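Side-chain contacts in putative lipoprotein (Pseudomonas protegens, PDB 4KT3), which probably acts as the immunity protein of a type VI secretion pair, binding a peptidoglycan glycoside hydrolase effector and protecting the cell from it: residues Leu67-Pro72 / Glu78-Phe83; Leu87-Thr92 / Ala122-Gln127. One frame throughout, in Å; residues are numbered along the deposited sequence.

Both contacts lie in one chain built round an antiparallel sheet, and they follow each other in series. Contact 1 pairs strand 62-69 with strand 78-86, a beta hairpin; the same strand 78-86 then runs on into the loop 87-92 that opens contact 2, which reaches forward to the start of helix 125-129. Their centres are about 25 Å apart, on opposite sides of the chain's centre. The surroundings differ accordingly: contact 1 sits at the end of the hairpin that meets the partner chain of the effector-immunity complex, whereas contact 2, touched by no other chain, ties the C-terminal helix to the far end of the sheet.

Contact 1 of 2, residues Leu67-Pro72 / Glu78-Phe83; sequences LGYNDP and EYWGLF
L67 faces both W80 and G81 across a classic beta bulge in the antiparallel hairpin of strands 62-69 and 78-86. Its carbonyl oxygen is the focus: W80 N reaches L67 O at 2.8 Å in a nearly straight bond, and G81 N adds a weak one. L67 N bonds to G81 O, and E78 N to Y69 O. The extra residue puts the W80 indole on the same side of the hairpin as L67 and Y69.

W80 can be followed outward. W80 CB packs 4.0 Å from L67 CD2. Chi1 of -68° sets CG beside the backbone N, and the ring then lies across the strand pair. W80 CE3 meets L67 CG and CD2 at 4.1 Å, while W80 CZ2 lies 3.6 Å from Y69 CB, which sits over one face of the six-membered ring, toward its rim. The phenol of Y69 is near parallel to that ring, 26° between planes, but slid so far that they barely overlap. L67 CB also touches the edge of the F83 ring, 3.9 Å from F83 CE1.

Near its turn the hairpin meets the partner chain on both faces of the sheet: Y79 OH bonds to a serine hydroxyl, S86 OG, of that chain, and E78 OE1 takes the backbone N of its G150. The other carboxylate oxygen helps to hold the rotation of the indole: W80 NE1 donates to E78 OE2 over 2.9 Å; the oxygen lies in the plane of the indole, but NE1 meets it on the anti side and 33° out of the carboxylate plane.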
loop_
_atom_site.group_PDB
_atom_site.type_symbol
_atom_site.label_atom_id
_atom_site.label_comp_id
_atom_site.label_asym_id
_atom_site.label_seq_id
_atom_site.Cartn_x
_atom_site.Cartn_y
_atom_site.Cartn_z
ATOM N N LEU B 67 2.890 -0.859 -5.655
ATOM C CA LEU B 67 2.849 -0.545 -7.071
ATOM C C LEU B 67 2.156 0.800 -7.203
ATOM O O LEU B 67 1.032 0.986 -6.734
ATOM C CB LEU B 67 2.068 -1.609 -7.817
ATOM C CG LEU B 67 1.815 -1.347 -9.302
ATOM C CD1 LEU B 67 3.120 -1.284 -10.085
ATOM C CD2 LEU B 67 0.894 -2.423 -9.851
ATOM N N GLY B 68 2.832 1.753 -7.821
ATOM C CA GLY B 68 2.318 3.104 -7.852
ATOM C C GLY B 68 2.635 3.860 -9.116
ATOM O O GLY B 68 3.340 3.368 -9.990
ATOM N N TYR B 69 2.135 5.090 -9.162
ATOM C CA TYR B 69 2.123 5.880 -10.362
ATOM C C TYR B 69 2.122 7.362 -10.014
ATOM O O TYR B 69 1.249 7.818 -9.279
ATOM C CB TYR B 69 0.855 5.525 -11.136
ATOM C CG TYR B 69 0.606 6.372 -12.350
ATOM C CD1 TYR B 69 1.572 6.488 -13.329
ATOM C CD2 TYR B 69 -0.604 7.040 -12.526
ATOM C CE1 TYR B 69 1.365 7.244 -14.451
ATOM C CE2 TYR B 69 -0.828 7.809 -13.653
ATOM C CZ TYR B 69 0.170 7.909 -14.618
ATOM O OH TYR B 69 -0.001 8.659 -15.766
ATOM N N ASN B 70 3.081 8.114 -10.558
ATOM C CA ASN B 70 3.078 9.575 -10.414
ATOM C C ASN B 70 2.776 10.244 -11.751
ATOM O O ASN B 70 3.509 10.076 -12.742
ATOM C CB ASN B 70 4.406 10.100 -9.856
ATOM C CG ASN B 70 4.578 9.823 -8.376
ATOM O OD1 ASN B 70 3.818 10.326 -7.540
ATOM N ND2 ASN B 70 5.586 9.022 -8.039
ATOM N N ASP B 71 1.698 11.017 -11.760
ATOM C CA ASP B 71 1.228 11.752 -12.924
ATOM C C ASP B 71 1.353 13.233 -12.580
ATOM O O ASP B 71 0.900 13.655 -11.521
ATOM C CB ASP B 71 -0.237 11.388 -13.161
ATOM C CG ASP B 71 -0.802 11.974 -14.438
ATOM O OD1 ASP B 71 -0.299 13.016 -14.919
ATOM O OD2 ASP B 71 -1.777 11.384 -14.952
ATOM N N PRO B 72 1.982 14.034 -13.452
ATOM C CA PRO B 72 2.119 15.461 -13.132
ATOM C C PRO B 72 0.794 16.204 -13.100
ATOM O O PRO B 72 0.715 17.266 -12.486
ATOM C CB PRO B 72 2.996 15.999 -14.271
ATOM C CG PRO B 72 2.806 15.034 -15.391
ATOM C CD PRO B 72 2.655 13.694 -14.718
ATOM N N GLU B 78 -0.469 7.920 -6.921
ATOM C CA GLU B 78 -1.606 7.026 -7.010
ATOM C C GLU B 78 -1.098 5.602 -6.843
ATOM O O GLU B 78 -0.166 5.193 -7.539
ATOM C CB GLU B 78 -2.297 7.189 -8.367
ATOM C CG GLU B 78 -3.464 6.260 -8.610
ATOM C CD GLU B 78 -4.186 6.565 -9.925
ATOM O OE1 GLU B 78 -4.348 7.754 -10.261
ATOM O OE2 GLU B 78 -4.571 5.618 -10.647
ATOM N N TYR B 79 -1.718 4.835 -5.954
ATOM C CA TYR B 79 -1.258 3.464 -5.699
ATOM C C TYR B 79 -2.247 2.428 -6.222
ATOM O O TYR B 79 -3.460 2.583 -6.102
ATOM C CB TYR B 79 -0.966 3.269 -4.214
ATOM C CG TYR B 79 0.158 4.164 -3.744
ATOM C CD1 TYR B 79 1.483 3.765 -3.860
ATOM C CD2 TYR B 79 -0.105 5.435 -3.238
ATOM C CE1 TYR B 79 2.515 4.599 -3.449
ATOM C CE2 TYR B 79 0.907 6.260 -2.824
ATOM C CZ TYR B 79 2.215 5.847 -2.939
ATOM O OH TYR B 79 3.211 6.673 -2.518
ATOM N N TRP B 80 -1.709 1.394 -6.848
ATOM C CA TRP B 80 -2.515 0.391 -7.521
ATOM C C TRP B 80 -2.506 -0.945 -6.782
ATOM O O TRP B 80 -3.364 -1.795 -7.011
ATOM C CB TRP B 80 -1.980 0.179 -8.940
ATOM C CG TRP B 80 -2.171 1.362 -9.856
ATOM C CD1 TRP B 80 -3.027 2.412 -9.686
ATOM C CD2 TRP B 80 -1.489 1.595 -11.092
ATOM N NE1 TRP B 80 -2.916 3.288 -10.748
ATOM C CE2 TRP B 80 -1.974 2.810 -11.620
ATOM C CE3 TRP B 80 -0.506 0.898 -11.797
ATOM C CZ2 TRP B 80 -1.516 3.340 -12.827
ATOM C CZ3 TRP B 80 -0.053 1.425 -12.998
ATOM C CH2 TRP B 80 -0.556 2.634 -13.498
ATOM N N GLY B 81 -1.522 -1.147 -5.918
ATOM C CA GLY B 81 -1.459 -2.383 -5.164
ATOM C C GLY B 81 -0.440 -2.375 -4.041
ATOM O O GLY B 81 0.570 -1.673 -4.100
ATOM N N LEU B 82 -0.717 -3.187 -3.025
ATOM C CA LEU B 82 0.215 -3.480 -1.949
ATOM C C LEU B 82 0.282 -4.996 -1.892
ATOM O O LEU B 82 -0.732 -5.652 -1.678
ATOM C CB LEU B 82 -0.279 -2.918 -0.609
ATOM C CG LEU B 82 0.569 -3.276 0.623
ATOM C CD1 LEU B 82 2.013 -2.818 0.478
ATOM C CD2 LEU B 82 -0.033 -2.675 1.908
ATOM N N PHE B 83 1.472 -5.547 -2.097
ATOM C CA PHE B 83 1.651 -6.985 -2.262
ATOM C C PHE B 83 2.597 -7.546 -1.222
ATOM O O PHE B 83 3.536 -6.874 -0.793
ATOM C CB PHE B 83 2.221 -7.282 -3.653
ATOM C CG PHE B 83 1.379 -6.750 -4.776
ATOM C CD1 PHE B 83 1.614 -5.484 -5.299
ATOM C CD2 PHE B 83 0.341 -7.506 -5.298
ATOM C CE1 PHE B 83 0.821 -4.986 -6.335
ATOM C CE2 PHE B 83 -0.450 -7.014 -6.339
ATOM C CZ PHE B 83 -0.208 -5.757 -6.851
#

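Contact 2 of 2, residues Leu87-Thr92 / Ala122-Gln127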
loop_
_atom_site.group_PDB
_atom_site.type_symbol
_atom_site.label_atom_id
_atom_site.label_comp_id
_atom_site.label_asym_id
_atom_site.label_seq_id
_atom_site.Cartn_x
_atom_site.Cartn_y
_atom_site.Cartn_z
ATOM N N LEU B 87 8.895 -15.442 1.089
ATOM C CA LEU B 87 10.286 -15.797 0.876
ATOM C C LEU B 87 10.460 -17.285 0.628
ATOM O O LEU B 87 11.394 -17.690 -0.052
ATOM C CB LEU B 87 11.122 -15.448 2.108
ATOM C CG LEU B 87 11.564 -14.018 2.325
ATOM C CD1 LEU B 87 10.364 -13.155 2.622
ATOM C CD2 LEU B 87 12.560 -13.977 3.472
ATOM N N ASN B 88 9.588 -18.097 1.212
ATOM C CA ASN B 88 9.783 -19.541 1.179
ATOM C C ASN B 88 9.011 -20.275 0.088
ATOM O O ASN B 88 9.356 -21.410 -0.245
ATOM C CB ASN B 88 9.456 -20.157 2.542
ATOM C CG ASN B 88 10.598 -20.009 3.534
ATOM O OD1 ASN B 88 11.767 -19.968 3.152
ATOM N ND2 ASN B 88 10.261 -19.923 4.812
ATOM N N THR B 89 7.963 -19.655 -0.453
ATOM C CA THR B 89 7.147 -20.316 -1.480
ATOM C C THR B 89 6.853 -19.456 -2.706
ATOM O O THR B 89 6.377 -19.971 -3.719
ATOM C CB THR B 89 5.778 -20.715 -0.937
ATOM O OG1 THR B 89 5.038 -19.521 -0.659
ATOM C CG2 THR B 89 5.896 -21.552 0.332
ATOM N N GLY B 90 7.116 -18.153 -2.610
ATOM C CA GLY B 90 6.742 -17.217 -3.650
ATOM C C GLY B 90 5.252 -16.922 -3.718
ATOM O O GLY B 90 4.802 -16.221 -4.630
ATOM N N ASP B 91 4.474 -17.459 -2.779
ATOM C CA ASP B 91 3.045 -17.128 -2.714
ATOM C C ASP B 91 2.911 -15.613 -2.669
ATOM O O ASP B 91 3.548 -14.954 -1.826
ATOM C CB ASP B 91 2.404 -17.754 -1.469
ATOM C CG ASP B 91 0.883 -17.853 -1.556
ATOM O OD1 ASP B 91 0.325 -17.932 -2.679
ATOM O OD2 ASP B 91 0.251 -17.873 -0.478
ATOM N N THR B 92 2.043 -15.072 -3.526
ATOM C CA THR B 92 1.903 -13.628 -3.683
ATOM C C THR B 92 0.457 -13.181 -3.472
ATOM O O THR B 92 -0.460 -13.681 -4.126
ATOM C CB THR B 92 2.414 -13.177 -5.061
ATOM O OG1 THR B 92 3.794 -13.526 -5.182
ATOM C CG2 THR B 92 2.250 -11.665 -5.267
ATOM N N ALA B 122 1.387 -24.717 3.609
ATOM C CA ALA B 122 0.931 -25.066 4.949
ATOM C C ALA B 122 1.975 -24.708 6.019
ATOM O O ALA B 122 1.620 -24.331 7.142
ATOM C CB ALA B 122 0.569 -26.540 5.018
ATOM N N ASP B 123 3.255 -24.819 5.670
ATOM C CA ASP B 123 4.343 -24.472 6.596
ATOM C C ASP B 123 4.272 -23.015 7.062
ATOM O O ASP B 123 4.717 -22.690 8.168
ATOM C CB ASP B 123 5.716 -24.689 5.955
ATOM C CG ASP B 123 6.071 -26.159 5.776
ATOM O OD1 ASP B 123 6.881 -26.456 4.870
ATOM O OD2 ASP B 123 5.559 -27.011 6.536
ATOM N N GLU B 124 3.728 -22.138 6.223
ATOM C CA GLU B 124 3.657 -20.710 6.553
ATOM C C GLU B 124 2.224 -20.249 6.850
ATOM O O GLU B 124 1.900 -19.072 6.706
ATOM C CB GLU B 124 4.300 -19.864 5.435
ATOM C CG GLU B 124 3.619 -19.955 4.075
ATOM C CD GLU B 124 4.464 -19.415 2.917
ATOM O OE1 GLU B 124 5.696 -19.232 3.060
ATOM O OE2 GLU B 124 3.886 -19.190 1.838
ATOM N N LYS B 125 1.374 -21.176 7.283
ATOM C CA LYS B 125 -0.027 -20.864 7.577
ATOM C C LYS B 125 -0.168 -19.709 8.573
ATOM O O LYS B 125 -0.946 -18.779 8.351
ATOM C CB LYS B 125 -0.745 -22.112 8.105
ATOM C CG LYS B 125 -2.236 -21.926 8.327
ATOM C CD LYS B 125 -2.853 -23.180 8.937
ATOM C CE LYS B 125 -4.294 -22.943 9.371
ATOM N NZ LYS B 125 -4.758 -23.977 10.349
ATOM N N SER B 126 0.583 -19.774 9.670
ATOM C CA SER B 126 0.563 -18.726 10.690
ATOM C C SER B 126 0.998 -17.377 10.132
ATOM O O SER B 126 0.372 -16.355 10.397
ATOM C CB SER B 126 1.482 -19.094 11.852
ATOM O OG SER B 126 0.915 -20.127 12.627
ATOM N N GLN B 127 2.068 -17.375 9.350
ATOM C CA GLN B 127 2.549 -16.126 8.777
ATOM C C GLN B 127 1.518 -15.606 7.781
ATOM O O GLN B 127 1.286 -14.401 7.704
ATOM C CB GLN B 127 3.920 -16.310 8.118
ATOM C CG GLN B 127 5.069 -16.525 9.109
ATOM C CD GLN B 127 5.016 -17.872 9.791
ATOM O OE1 GLN B 127 4.682 -18.887 9.179
ATOM N NE2 GLN B 127 5.343 -17.889 11.080
HETATM O O HOH W 1 1.555 -17.970 1.913
#
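An ST turn in the loop 87-92, between strands 78-86 and 92-94, receives the side chain of E124, the N-cap residue of helix 125-129. T89 OG1 works both ways: it accepts D91 N, two residues on, at 3.0 Å to close the turn, and it donates to E124 OE2 at 2.8 Å. The two side chains come from opposite directions. With E124 chi1 at 63° and the chain extended beyond CG, the carboxylate is carried straight into the loop, where T89 OG1 meets OE2 on the syn side, 26° out of the carboxylate plane. T89 CG2 packs against the same group, 3.4 Å from E124 OE2, and N88 CB lies 3.9 Å from E124 OE1.

The second oxygen, OE1, is taken by the S86 hydroxyl at the end of strand 78-86. A water donates to E124 OE2 over 2.6 Å and to D91 OD2 over 2.7 Å, keeping the two acids bridged, while D91 OD1 pairs with R100 and OD2 also takes W93 NE1. The buried E124 thus has hydrogen-bond partners on both oxygens, and the bridging water with the nearby R100 would be expected to ease the repulsion between its charge and that of D91.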